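Local coordinates for regulatory protein (Bacillus megaterium, PDB 4UA1) that probably represses the mercury resistance operon while metal is absent and, as a dimer that binds mercury(II), activates its transcription while staying on the DNA, at residues 49-52 with 53-57; 58-61 with 62-66; 106-109 with 110-114. One frame throughout, in Å; residues are numbered along the deposited sequence.

Interaction 1. Residues 49-52 with 53-57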
# COMPACT_ATOMS: atom_id res chain seq x y z
N LEU B 49 -8.39 -9.80 -18.76
CA LEU B 49 -7.57 -10.09 -17.62
C LEU B 49 -6.19 -9.42 -17.70
O LEU B 49 -5.65 -9.01 -16.67
CB LEU B 49 -7.44 -11.61 -17.47
CG LEU B 49 -6.84 -12.17 -16.18
CD1 LEU B 49 -7.59 -11.62 -15.02
CD2 LEU B 49 -6.88 -13.70 -16.19
N HIS B 50 -5.60 -9.33 -18.90
CA HIS B 50 -4.36 -8.53 -19.06
C HIS B 50 -4.62 -7.10 -18.66
O HIS B 50 -3.88 -6.52 -17.85
CB HIS B 50 -3.83 -8.55 -20.51
CG HIS B 50 -2.96 -9.72 -20.82
ND1 HIS B 50 -1.81 -9.99 -20.12
CD2 HIS B 50 -3.09 -10.71 -21.73
CE1 HIS B 50 -1.26 -11.10 -20.59
NE2 HIS B 50 -2.02 -11.55 -21.57
N PHE B 51 -5.69 -6.55 -19.23
CA PHE B 51 -6.11 -5.19 -19.01
C PHE B 51 -6.24 -4.93 -17.49
O PHE B 51 -5.71 -3.94 -16.95
CB PHE B 51 -7.44 -4.95 -19.73
CG PHE B 51 -7.96 -3.55 -19.61
CD1 PHE B 51 -7.10 -2.46 -19.63
CD2 PHE B 51 -9.32 -3.31 -19.47
CE1 PHE B 51 -7.58 -1.16 -19.52
CE2 PHE B 51 -9.81 -2.02 -19.36
CZ PHE B 51 -8.94 -0.95 -19.38
N ILE B 52 -6.92 -5.84 -16.80
CA ILE B 52 -7.17 -5.67 -15.38
C ILE B 52 -5.87 -5.74 -14.59
O ILE B 52 -5.60 -4.88 -13.73
CB ILE B 52 -8.16 -6.73 -14.89
CG1 ILE B 52 -9.56 -6.41 -15.42
CG2 ILE B 52 -8.19 -6.77 -13.38
CD1 ILE B 52 -10.50 -7.56 -15.33
N LYS B 53 -5.07 -6.75 -14.88
CA LYS B 53 -3.79 -6.90 -14.22
C LYS B 53 -2.97 -5.60 -14.36
O LYS B 53 -2.44 -5.07 -13.37
CB LYS B 53 -3.03 -8.12 -14.79
CG LYS B 53 -1.64 -8.35 -14.22
CD LYS B 53 -1.71 -8.67 -12.75
CE LYS B 53 -0.35 -8.91 -12.13
NZ LYS B 53 -0.39 -8.55 -10.68
N ARG B 54 -2.89 -5.06 -15.57
CA ARG B 54 -2.01 -3.92 -15.77
C ARG B 54 -2.57 -2.67 -15.15
O ARG B 54 -1.81 -1.84 -14.65
CB ARG B 54 -1.71 -3.70 -17.25
CG ARG B 54 -0.88 -4.84 -17.76
CD ARG B 54 -0.60 -4.79 -19.22
NE ARG B 54 -0.33 -6.14 -19.70
CZ ARG B 54 0.29 -6.45 -20.83
NH1 ARG B 54 0.80 -5.49 -21.62
NH2 ARG B 54 0.45 -7.72 -21.15
N MET B 55 -3.89 -2.52 -15.16
CA MET B 55 -4.50 -1.38 -14.49
C MET B 55 -4.13 -1.44 -13.03
O MET B 55 -3.82 -0.41 -12.43
CB MET B 55 -6.02 -1.35 -14.68
CG MET B 55 -6.48 -0.72 -16.00
SD MET B 55 -8.21 -0.19 -16.01
CE MET B 55 -9.07 -1.75 -15.88
N GLN B 56 -4.13 -2.64 -12.45
CA GLN B 56 -3.72 -2.74 -11.06
C GLN B 56 -2.25 -2.41 -10.87
O GLN B 56 -1.88 -1.85 -9.86
CB GLN B 56 -3.98 -4.11 -10.51
CG GLN B 56 -5.36 -4.26 -9.96
CD GLN B 56 -5.65 -5.71 -9.66
OE1 GLN B 56 -5.77 -6.53 -10.59
NE2 GLN B 56 -5.73 -6.05 -8.38
N GLU B 57 -1.42 -2.74 -11.84
CA GLU B 57 -0.01 -2.37 -11.72
C GLU B 57 0.13 -0.86 -11.90
O GLU B 57 1.14 -0.27 -11.54
CB GLU B 57 0.85 -3.15 -12.71
CG GLU B 57 0.78 -4.67 -12.44
CD GLU B 57 1.40 -5.54 -13.53
OE1 GLU B 57 1.45 -5.09 -14.69
OE2 GLU B 57 1.81 -6.68 -13.23
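Phe51 and Met55 meet one turn apart on helix 44-57, in a local Met-aromatic contact inside the DNA-binding domain. The Met55 side chain carries its methyl over one face of the Phe51 ring. Met55 CE sits 3.7 Å from the ring centroid, which makes a CH-pi contact. The line from the centroid to the methyl is 18° off the ring normal, so CE stands 3.5 Å above the plane of the Phe51 ring, a little toward the rim. The sulfur follows a more oblique path. Met55 SD lies 4.0 Å from the same centroid, and its nearest ring atom is Phe51 CZ. Phe51 CG is anti to the backbone N (chi1 -178°), while the Met55 chain bends at its last torsion (chi3 -66°) and turns CE in over the ring.

His50 and Arg54 lie side by side on another part of the helix. Arg54 NH2 comes within 3.4 Å of His50 ND1. The nitrogen ND1 is at the edge of the guanidinium, near its plane, and NH2 meets the imidazole obliquely. The ring and guanidinium planes are nearly perpendicular.

The backbone is regular helix. Lys53 N donates to Leu49 O at 2.9 Å, and Arg54 N to His50 O at 2.9 Å. Met55 N and Gln56 N make the same bonds to Phe51 O and Ile52 O. Within 53-57, Lys53 NZ and Glu57 OE2 form a long salt bridge of 3.9 Å.

Phe51 and Met55 are buried between helix 62-74, Met82 of helix 78-112 and Leu129 of the second subunit. Leu129 also packs on Arg54. Phe51 and Met55 are an i to i+4 Met-aromatic pair on a helix of the MerR-family helix-turn-helix domain.

Interaction 2. Residues 58-61 with 62-66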
# COMPACT_ATOMS: atom_id res chain seq x y z
N LEU B 58 -0.90 -0.24 -12.44
CA LEU B 58 -0.89 1.21 -12.63
C LEU B 58 -1.55 1.94 -11.47
O LEU B 58 -1.71 3.16 -11.53
CB LEU B 58 -1.59 1.59 -13.94
CG LEU B 58 -0.85 1.15 -15.20
CD1 LEU B 58 -1.67 1.45 -16.43
CD2 LEU B 58 0.50 1.81 -15.30
N GLY B 59 -1.97 1.20 -10.45
CA GLY B 59 -2.49 1.83 -9.25
C GLY B 59 -3.99 2.02 -9.18
O GLY B 59 -4.46 2.70 -8.27
N PHE B 60 -4.74 1.46 -10.12
CA PHE B 60 -6.20 1.41 -9.97
C PHE B 60 -6.55 0.31 -8.97
O PHE B 60 -6.05 -0.81 -9.09
CB PHE B 60 -6.91 1.09 -11.28
CG PHE B 60 -6.80 2.13 -12.35
CD1 PHE B 60 -7.89 2.91 -12.68
CD2 PHE B 60 -5.66 2.23 -13.12
CE1 PHE B 60 -7.81 3.83 -13.73
CE2 PHE B 60 -5.57 3.13 -14.14
CZ PHE B 60 -6.65 3.93 -14.46
N THR B 61 -7.43 0.60 -8.02
CA THR B 61 -7.94 -0.42 -7.09
C THR B 61 -8.93 -1.28 -7.81
O THR B 61 -9.43 -0.87 -8.86
CB THR B 61 -8.67 0.17 -5.90
OG1 THR B 61 -9.93 0.67 -6.37
CG2 THR B 61 -7.87 1.28 -5.24
N LEU B 62 -9.22 -2.46 -7.26
CA LEU B 62 -10.21 -3.34 -7.86
C LEU B 62 -11.57 -2.64 -8.00
O LEU B 62 -12.26 -2.78 -9.00
CB LEU B 62 -10.39 -4.61 -7.02
CG LEU B 62 -9.58 -5.84 -7.42
CD1 LEU B 62 -9.95 -7.00 -6.50
CD2 LEU B 62 -9.74 -6.24 -8.91
N ASN B 63 -11.92 -1.86 -7.00
CA ASN B 63 -13.16 -1.12 -7.01
C ASN B 63 -13.26 -0.13 -8.14
O ASN B 63 -14.25 -0.11 -8.88
CB ASN B 63 -13.31 -0.40 -5.68
CG ASN B 63 -14.71 0.06 -5.45
OD1 ASN B 63 -14.98 1.26 -5.43
ND2 ASN B 63 -15.62 -0.89 -5.29
N GLU B 64 -12.22 0.68 -8.29
CA GLU B 64 -12.10 1.60 -9.42
C GLU B 64 -12.21 0.86 -10.75
O GLU B 64 -12.86 1.32 -11.69
CB GLU B 64 -10.79 2.36 -9.34
CG GLU B 64 -10.71 3.19 -8.09
CD GLU B 64 -9.46 4.04 -7.97
OE1 GLU B 64 -8.38 3.62 -8.46
OE2 GLU B 64 -9.58 5.11 -7.34
N ILE B 65 -11.55 -0.28 -10.83
CA ILE B 65 -11.56 -1.06 -12.05
C ILE B 65 -12.97 -1.56 -12.36
O ILE B 65 -13.39 -1.58 -13.52
CB ILE B 65 -10.56 -2.21 -11.93
CG1 ILE B 65 -9.12 -1.65 -11.98
CG2 ILE B 65 -10.80 -3.25 -13.01
CD1 ILE B 65 -8.05 -2.66 -11.75
N ASP B 66 -13.70 -1.90 -11.31
CA ASP B 66 -15.10 -2.31 -11.39
C ASP B 66 -15.97 -1.22 -12.03
O ASP B 66 -16.75 -1.46 -12.98
CB ASP B 66 -15.62 -2.64 -9.99
CG ASP B 66 -16.91 -3.42 -9.99
OD1 ASP B 66 -17.71 -3.28 -10.93
OD2 ASP B 66 -17.14 -4.15 -9.01
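Around the Phe60 ring, Glu64 OE1 and Ile65 CG1 both approach obliquely. Lys89 of helix 78-112 adds a cation-pi contact to this ring. The other flat group is the Glu64 carboxylate, half of a capping box with Thr61, the N-cap of helix 62-74. The box is a pair of reciprocal bonds. Thr61 N reaches Glu64 OE1 from above the carboxylate plane, 39° out of it, at 3.2 Å. In return, Glu64 N donates to Thr61 OG1 at 3.0 Å.

Thr61 chi1 of 72° puts OG1 between its own backbone N and carbonyl carbon, which sets OG1 in line with the N-H of Glu64. The two side chains cross at about a right angle. Glu64 OE1 has a second partner, a salt bridge to Lys89 NZ, so the carboxylate joins the cap to the long helix. The lysine also bonds to Gly59 O.

Before the cap, Gly59 ends helix 44-57 in a Schellman motif with positive phi. The link of four residues, 58-61, is capped at both ends. Beyond the cap, Ile65 CG1 packs against Phe60 CB at 3.6 Å.

Interaction 3. Residues 106-109 with 110-114. With HG (mercury (II) ion), chain D.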
# COMPACT_ATOMS: atom_id res chain seq x y z
N MET B 106 8.01 14.98 7.58
CA MET B 106 7.90 14.65 9.01
C MET B 106 9.11 13.92 9.57
O MET B 106 9.57 14.19 10.66
CB MET B 106 6.65 13.82 9.28
CG MET B 106 5.39 14.66 9.41
SD MET B 106 3.91 13.65 9.19
CE MET B 106 2.80 14.59 10.22
N LEU B 107 9.59 12.95 8.81
CA LEU B 107 10.72 12.16 9.21
C LEU B 107 11.95 13.02 9.28
O LEU B 107 12.74 12.91 10.22
CB LEU B 107 10.91 10.99 8.25
CG LEU B 107 9.79 9.93 8.21
CD1 LEU B 107 9.97 9.02 6.98
CD2 LEU B 107 9.71 9.12 9.48
N MET B 108 12.08 13.90 8.29
CA MET B 108 13.17 14.86 8.25
C MET B 108 13.20 15.76 9.51
O MET B 108 14.24 15.91 10.17
CB MET B 108 13.03 15.73 6.99
CG MET B 108 13.21 14.99 5.65
SD MET B 108 14.91 14.54 5.23
CE MET B 108 15.73 16.14 5.29
N ASP B 109 12.05 16.32 9.87
CA ASP B 109 11.99 17.18 11.04
C ASP B 109 12.31 16.42 12.33
O ASP B 109 13.03 16.93 13.22
CB ASP B 109 10.62 17.84 11.11
CG ASP B 109 10.36 18.75 9.92
OD1 ASP B 109 11.36 19.38 9.44
OD2 ASP B 109 9.19 18.82 9.47
N LEU B 110 11.77 15.20 12.42
CA LEU B 110 12.12 14.30 13.50
C LEU B 110 13.64 14.08 13.65
O LEU B 110 14.20 14.30 14.73
CB LEU B 110 11.43 12.97 13.27
CG LEU B 110 9.98 13.02 13.69
CD1 LEU B 110 9.21 11.80 13.16
CD2 LEU B 110 9.97 13.10 15.21
N LYS B 111 14.28 13.69 12.55
CA LYS B 111 15.72 13.40 12.53
C LYS B 111 16.60 14.66 12.81
O LYS B 111 17.68 14.58 13.39
CB LYS B 111 16.10 12.80 11.15
CG LYS B 111 16.75 13.86 10.22
CD LYS B 111 17.30 13.30 8.93
CE LYS B 111 18.50 14.13 8.42
NZ LYS B 111 18.19 15.56 8.11
N GLU B 112 16.11 15.83 12.38
CA GLU B 112 16.79 17.09 12.62
C GLU B 112 16.66 17.46 14.07
O GLU B 112 17.34 18.38 14.55
CB GLU B 112 16.28 18.18 11.70
CG GLU B 112 16.66 17.86 10.27
CD GLU B 112 15.95 18.72 9.23
OE1 GLU B 112 15.24 19.67 9.63
OE2 GLU B 112 16.12 18.44 8.02
N ARG B 113 15.75 16.80 14.78
CA ARG B 113 15.71 17.05 16.23
C ARG B 113 16.95 16.51 16.97
O ARG B 113 17.20 16.93 18.09
CB ARG B 113 14.44 16.47 16.88
CG ARG B 113 13.15 17.07 16.34
CD ARG B 113 11.91 16.36 16.87
NE ARG B 113 11.50 17.10 18.04
CZ ARG B 113 10.43 17.88 18.11
NH1 ARG B 113 9.57 17.94 17.09
NH2 ARG B 113 10.19 18.55 19.22
N CYS B 114 17.72 15.60 16.37
CA CYS B 114 18.78 14.90 17.12
C CYS B 114 19.97 15.77 17.40
O CYS B 114 20.30 16.62 16.60
CB CYS B 114 19.26 13.63 16.40
SG CYS B 114 18.04 12.34 16.34
HG HG D . 18.04 10.70 18.18
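Backbone hydrogen bonds tie Met106, Leu107 and Met108 to Leu110, Lys111 and Glu112 in the last turns of helix 78-112. Leu110 N donates to Met106 O at 3.0 Å. Lys111 N reaches Leu107 O at 2.9 Å, and Glu112 N reaches Met108 O. The next bond, Arg113 N to Asp109 O, is weak, with an N-H...O angle of 122°.

The charged groups come next. Lys111 NZ and Glu112 OE2 form a salt bridge of 3.5 Å between neighbours in the chain. Asp109 OD1 lies 3.9 Å from Glu112 OE1, a pair of like charges whose carboxylate planes are 73° apart. Any repulsion is probably eased by Lys111 at Glu112 and by a weak, long ion pair of Asp109 with Arg105.

These turns belong to the long dimerisation helix characteristic of MerR-family regulators. Leu107 and Met108 pack on Ile90 of the second subunit, and Lys111 on Ile87 of that subunit. Leu110 is buried on another side, where it touches Thr128 of helix 124-130.

Van der Waals contact with the Lys111-Glu112 pair comes from the Met108 methyl. The Met108 chain bends at chi2 and chi3, which brings CE to 3.6 Å from Glu112 OE2. Lys111 runs alongside Met108 and points the same way, so the same methyl also sits near NZ.

Cys114 SG binds the mercury ion at 2.5 Å. Cys123 of the same chain and Cys79 of the second subunit supply the other two sulfurs.

Interactions 1 and 2 are neighbours in one DNA-binding domain, with centres about 9 Å apart. Met55 O and Phe60 N, 3.1 Å apart, probably share a hydrogen bond. Gln56 CG packs on Ile65 CD1 at 3.6 Å. Met82 ties interaction 1 to helix 78-112, and Lys89 ties interaction 2 to it. Interaction 3 lies at the far end of that helix, its centre about 39 Å and 35 Å from those of interactions 1 and 2. It supplies Cys114 to a mercury site that spans both subunits. The side chains of Phe51 and Phe60 are about 10 Å and 12 Å from another bound mercury ion. The long helix and dimer interface thus connect metal and DNA-binding domain, a possible route for switching.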